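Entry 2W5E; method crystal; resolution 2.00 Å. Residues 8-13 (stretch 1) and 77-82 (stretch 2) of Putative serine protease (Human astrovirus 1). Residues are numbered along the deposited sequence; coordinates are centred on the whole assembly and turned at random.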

ATOM      1  N   ILE A   8       4.997 -11.863   6.122  1.00 25.01           N
ATOM      2  CA  ILE A   8       5.242 -12.114   7.531  1.00 25.03           C
ATOM      3  C   ILE A   8       4.736 -10.894   8.292  1.00 24.65           C
ATOM      4  O   ILE A   8       5.215  -9.773   8.085  1.00 24.01           O
ATOM      5  CB  ILE A   8       6.751 -12.387   7.795  1.00 25.42           C
ATOM      6  CG1 ILE A   8       7.184 -13.670   7.068  1.00 25.35           C
ATOM      7  CG2 ILE A   8       7.032 -12.481   9.296  1.00 25.63           C
ATOM      8  CD1 ILE A   8       8.684 -13.811   6.836  1.00 25.61           C
ATOM      9  N   LYS A   9       3.744 -11.120   9.150  1.00 24.37           N
ATOM     10  CA  LYS A   9       3.019 -10.023   9.791  1.00 24.63           C
ATOM     11  C   LYS A   9       3.082 -10.083  11.327  1.00 24.28           C
ATOM     12  O   LYS A   9       2.155 -10.576  11.957  1.00 24.22           O
ATOM     13  CB  LYS A   9       1.562 -10.012   9.295  1.00 24.60           C
ATOM     14  CG  LYS A   9       1.420  -9.654   7.804  1.00 25.37           C
ATOM     15  CD  LYS A   9      -0.042  -9.623   7.340  1.00 26.03           C
ATOM     16  CE  LYS A   9      -0.584 -11.010   7.044  1.00 28.50           C
ATOM     17  NZ  LYS A   9      -1.997 -10.959   6.549  1.00 30.77           N
ATOM     18  N   PRO A  10       4.178  -9.577  11.928  1.00 24.33           N
ATOM     19  CA  PRO A  10       4.323  -9.577  13.389  1.00 24.18           C
ATOM     20  C   PRO A  10       3.292  -8.690  14.097  1.00 24.06           C
ATOM     21  O   PRO A  10       3.008  -8.906  15.276  1.00 23.71           O
ATOM     22  CB  PRO A  10       5.738  -9.039  13.612  1.00 24.08           C
ATOM     23  CG  PRO A  10       6.432  -9.185  12.270  1.00 24.87           C
ATOM     24  CD  PRO A  10       5.353  -8.975  11.271  1.00 24.21           C
ATOM     25  N   GLY A  11       2.739  -7.714  13.372  1.00 23.63           N
ATOM     26  CA  GLY A  11       1.646  -6.876  13.868  1.00 23.10           C
ATOM     27  C   GLY A  11       0.343  -7.626  14.103  1.00 22.68           C
ATOM     28  O   GLY A  11      -0.590  -7.082  14.693  1.00 22.98           O
ATOM     29  N   ALA A  12       0.280  -8.874  13.648  1.00 21.95           N
ATOM     30  CA  ALA A  12      -0.881  -9.722  13.874  1.00 21.88           C
ATOM     31  C   ALA A  12      -0.754 -10.537  15.164  1.00 21.67           C
ATOM     32  O   ALA A  12      -1.609 -11.364  15.454  1.00 21.40           O
ATOM     33  CB  ALA A  12      -1.122 -10.648  12.682  1.00 21.76           C
ATOM     34  N   LEU A  13       0.315 -10.293  15.919  1.00 21.88           N
ATOM     35  CA  LEU A  13       0.574 -11.009  17.170  1.00 22.49           C
ATOM     36  C   LEU A  13       0.187 -10.195  18.402  1.00 22.41           C
ATOM     37  O   LEU A  13       0.281  -8.970  18.406  1.00 22.02           O
ATOM     38  CB  LEU A  13       2.056 -11.396  17.266  1.00 22.41           C
ATOM     39  CG  LEU A  13       2.634 -12.360  16.224  1.00 23.22           C
ATOM     40  CD1 LEU A  13       4.100 -12.640  16.524  1.00 23.51           C
ATOM     41  CD2 LEU A  13       1.839 -13.652  16.189  1.00 22.72           C
ATOM     42  N   PRO A  77      -6.108  -4.030  15.717  1.00 24.42           N
ATOM     43  CA  PRO A  77      -4.813  -4.549  15.298  1.00 25.09           C
ATOM     44  C   PRO A  77      -4.453  -4.056  13.903  1.00 25.58           C
ATOM     45  O   PRO A  77      -5.337  -3.846  13.078  1.00 25.44           O
ATOM     46  CB  PRO A  77      -5.029  -6.067  15.285  1.00 24.91           C
ATOM     47  CG  PRO A  77      -6.470  -6.241  15.029  1.00 24.86           C
ATOM     48  CD  PRO A  77      -7.148  -5.075  15.699  1.00 24.36           C
ATOM     49  N   THR A  78      -3.161  -3.876  13.662  1.00 26.14           N
ATOM     50  CA  THR A  78      -2.664  -3.378  12.381  1.00 26.73           C
ATOM     51  C   THR A  78      -2.630  -4.459  11.297  1.00 27.14           C
ATOM     52  O   THR A  78      -2.490  -4.150  10.110  1.00 27.04           O
ATOM     53  CB  THR A  78      -1.257  -2.801  12.535  1.00 26.99           C
ATOM     54  OG1 THR A  78      -0.382  -3.829  13.021  1.00 26.17           O
ATOM     55  CG2 THR A  78      -1.267  -1.622  13.505  1.00 27.13           C
ATOM     56  N   ALA A  79      -2.753  -5.719  11.715  1.00 27.12           N
ATOM     57  CA  ALA A  79      -2.719  -6.867  10.811  1.00 27.35           C
ATOM     58  C   ALA A  79      -3.482  -8.040  11.400  1.00 27.68           C
ATOM     59  O   ALA A  79      -3.569  -8.190  12.622  1.00 27.25           O
ATOM     60  CB  ALA A  79      -1.275  -7.280  10.512  1.00 27.41           C
ATOM     61  N   ARG A  80      -4.043  -8.859  10.515  1.00 28.07           N
ATOM     62  CA  ARG A  80      -4.691 -10.103  10.893  1.00 28.88           C
ATOM     63  C   ARG A  80      -4.220 -11.192   9.948  1.00 29.41           C
ATOM     64  O   ARG A  80      -3.762 -10.909   8.833  1.00 29.58           O
ATOM     65  CB  ARG A  80      -6.211  -9.993  10.806  1.00 28.81           C
ATOM     66  CG  ARG A  80      -6.844  -8.942  11.700  1.00 29.66           C
ATOM     67  CD  ARG A  80      -8.320  -8.776  11.365  1.00 31.09           C
ATOM     68  NE  ARG A  80      -8.970  -7.808  12.245  1.00 32.98           N
ATOM     69  CZ  ARG A  80      -8.914  -6.487  12.096  1.00 34.36           C
ATOM     70  NH1 ARG A  80      -8.239  -5.942  11.085  1.00 34.84           N
ATOM     71  NH2 ARG A  80      -9.543  -5.703  12.959  1.00 35.08           N
ATOM     72  N   LEU A  81      -4.357 -12.435  10.388  1.00 29.79           N
ATOM     73  CA  LEU A  81      -3.927 -13.575   9.601  1.00 30.49           C
ATOM     74  C   LEU A  81      -5.116 -14.302   8.991  1.00 31.28           C
ATOM     75  O   LEU A  81      -6.132 -14.516   9.645  1.00 31.20           O
ATOM     76  CB  LEU A  81      -3.087 -14.531  10.455  1.00 30.00           C
ATOM     77  CG  LEU A  81      -1.811 -13.975  11.107  1.00 29.30           C
ATOM     78  CD1 LEU A  81      -1.108 -15.048  11.921  1.00 28.20           C
ATOM     79  CD2 LEU A  81      -0.857 -13.366  10.074  1.00 28.43           C
ATOM     80  N   LYS A  82      -4.975 -14.670   7.725  1.00 32.40           N
ATOM     81  CA  LYS A  82      -5.983 -15.468   7.041  1.00 34.06           C
ATOM     82  C   LYS A  82      -5.549 -16.926   6.968  1.00 34.51           C
ATOM     83  O   LYS A  82      -4.360 -17.234   7.058  1.00 34.09           O
ATOM     84  CB  LYS A  82      -6.271 -14.894   5.646  1.00 34.01           C
ATOM     85  CG  LYS A  82      -7.105 -13.614   5.688  1.00 34.94           C
ATOM     86  CD  LYS A  82      -7.430 -13.072   4.297  1.00 35.68           C
ATOM     87  CE  LYS A  82      -6.358 -12.107   3.790  1.00 38.43           C
ATOM     88  NZ  LYS A  82      -6.821 -11.320   2.602  1.00 40.17           N
TER
HETATM   89  O   HOH W   1      -2.329 -13.969   6.560  1.00 26.45           O

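Stretch 1 makes a short 3-10 turn over residues 10-12. Two backbone hydrogen bonds hold it. Ala12 N donates to Lys9 O at 3.0 Å, and Leu13 N donates to Pro10 O at 3.1 Å. Each bond reaches back three residues, as expected for this kind of turn. Stretch 2 has no regular helix or strand. From Ala79 to Leu81 its backbone is extended, with phi/psi of -154/150 at Ala79, -134/159 at Arg80 and -105/137 at Leu81.

The two backbones come closest, CA to CA, at Ala12 and Ala79, where Ala12 CA lies 4.6 Å from Ala79 CA. No backbone-to-backbone hydrogen bond links the stretches. Ala12 N is already used inside the turn, by Lys9 O. What forms instead is a CA-H...O contact: Ala12 CA lies 3.3 Å from Ala79 O, with an angle of 139° at the hydrogen. Such contacts are weaker than conventional hydrogen bonds. Ala79 O is buried by the contact and has no conventional partner anywhere in the model, so this CA-H group gives it at most modest compensation.

Gly11 fits closely against Thr78 and Ala79. It has no side chain, and the coordinates show why the space matters. An ideally placed CB on Gly11 would point toward stretch 2 and lie 2.6 Å from Thr78 OG1, which is a clash. Gly11 O is 3.7 Å from Thr78 OG1, too far for a hydrogen bond. The hydroxyl therefore only packs near the glycine here. Thr78 has chi1 near 60° (p).

Ala12 is the buried apolar residue on the turn. Its CA-to-CB bond points toward stretch 2, and the small methyl group touches several residues there. Ala12 CB is 4.0 Å from Ala79 CB and 3.7 Å from Leu81 CG. Ala12 CB also lies 4.0 Å from Arg80 CA, so it packs against backbone as well as side chains. The CA-to-CB bond of Leu81 runs sideways, but the end of the side chain comes nearer to stretch 1. The m, t rotamer of Leu81 places Leu81 CD2 3.8 Å from Lys9 CE.

Lys9 makes both apolar and polar contacts. Its CA-to-CB bond points toward stretch 2, and Lys9 CB sits 4.1 Å from Ala79 CB. The chain then runs on past Leu81 to the amino group. There Lys9 NZ donates a hydrogen bond to Arg80 O at 2.9 Å, the only direct hydrogen bond between the stretches. The acceptor is a main-chain carbonyl, so the bond does not depend on the arginine side chain. The CA-to-CB bond of Arg80 points away from stretch 1, and Arg80 NE is hydrogen-bonded elsewhere in the structure.

One water extends the polar link. The water oxygen accepts from Lys9 NZ at 3.0 Å and from Lys82 N, also at 3.0 Å. The lysine amino group thus reaches the backbone of stretch 2 directly at Arg80 and through water at Lys82. Altogether the contact buries 345 Å², summed over both sides.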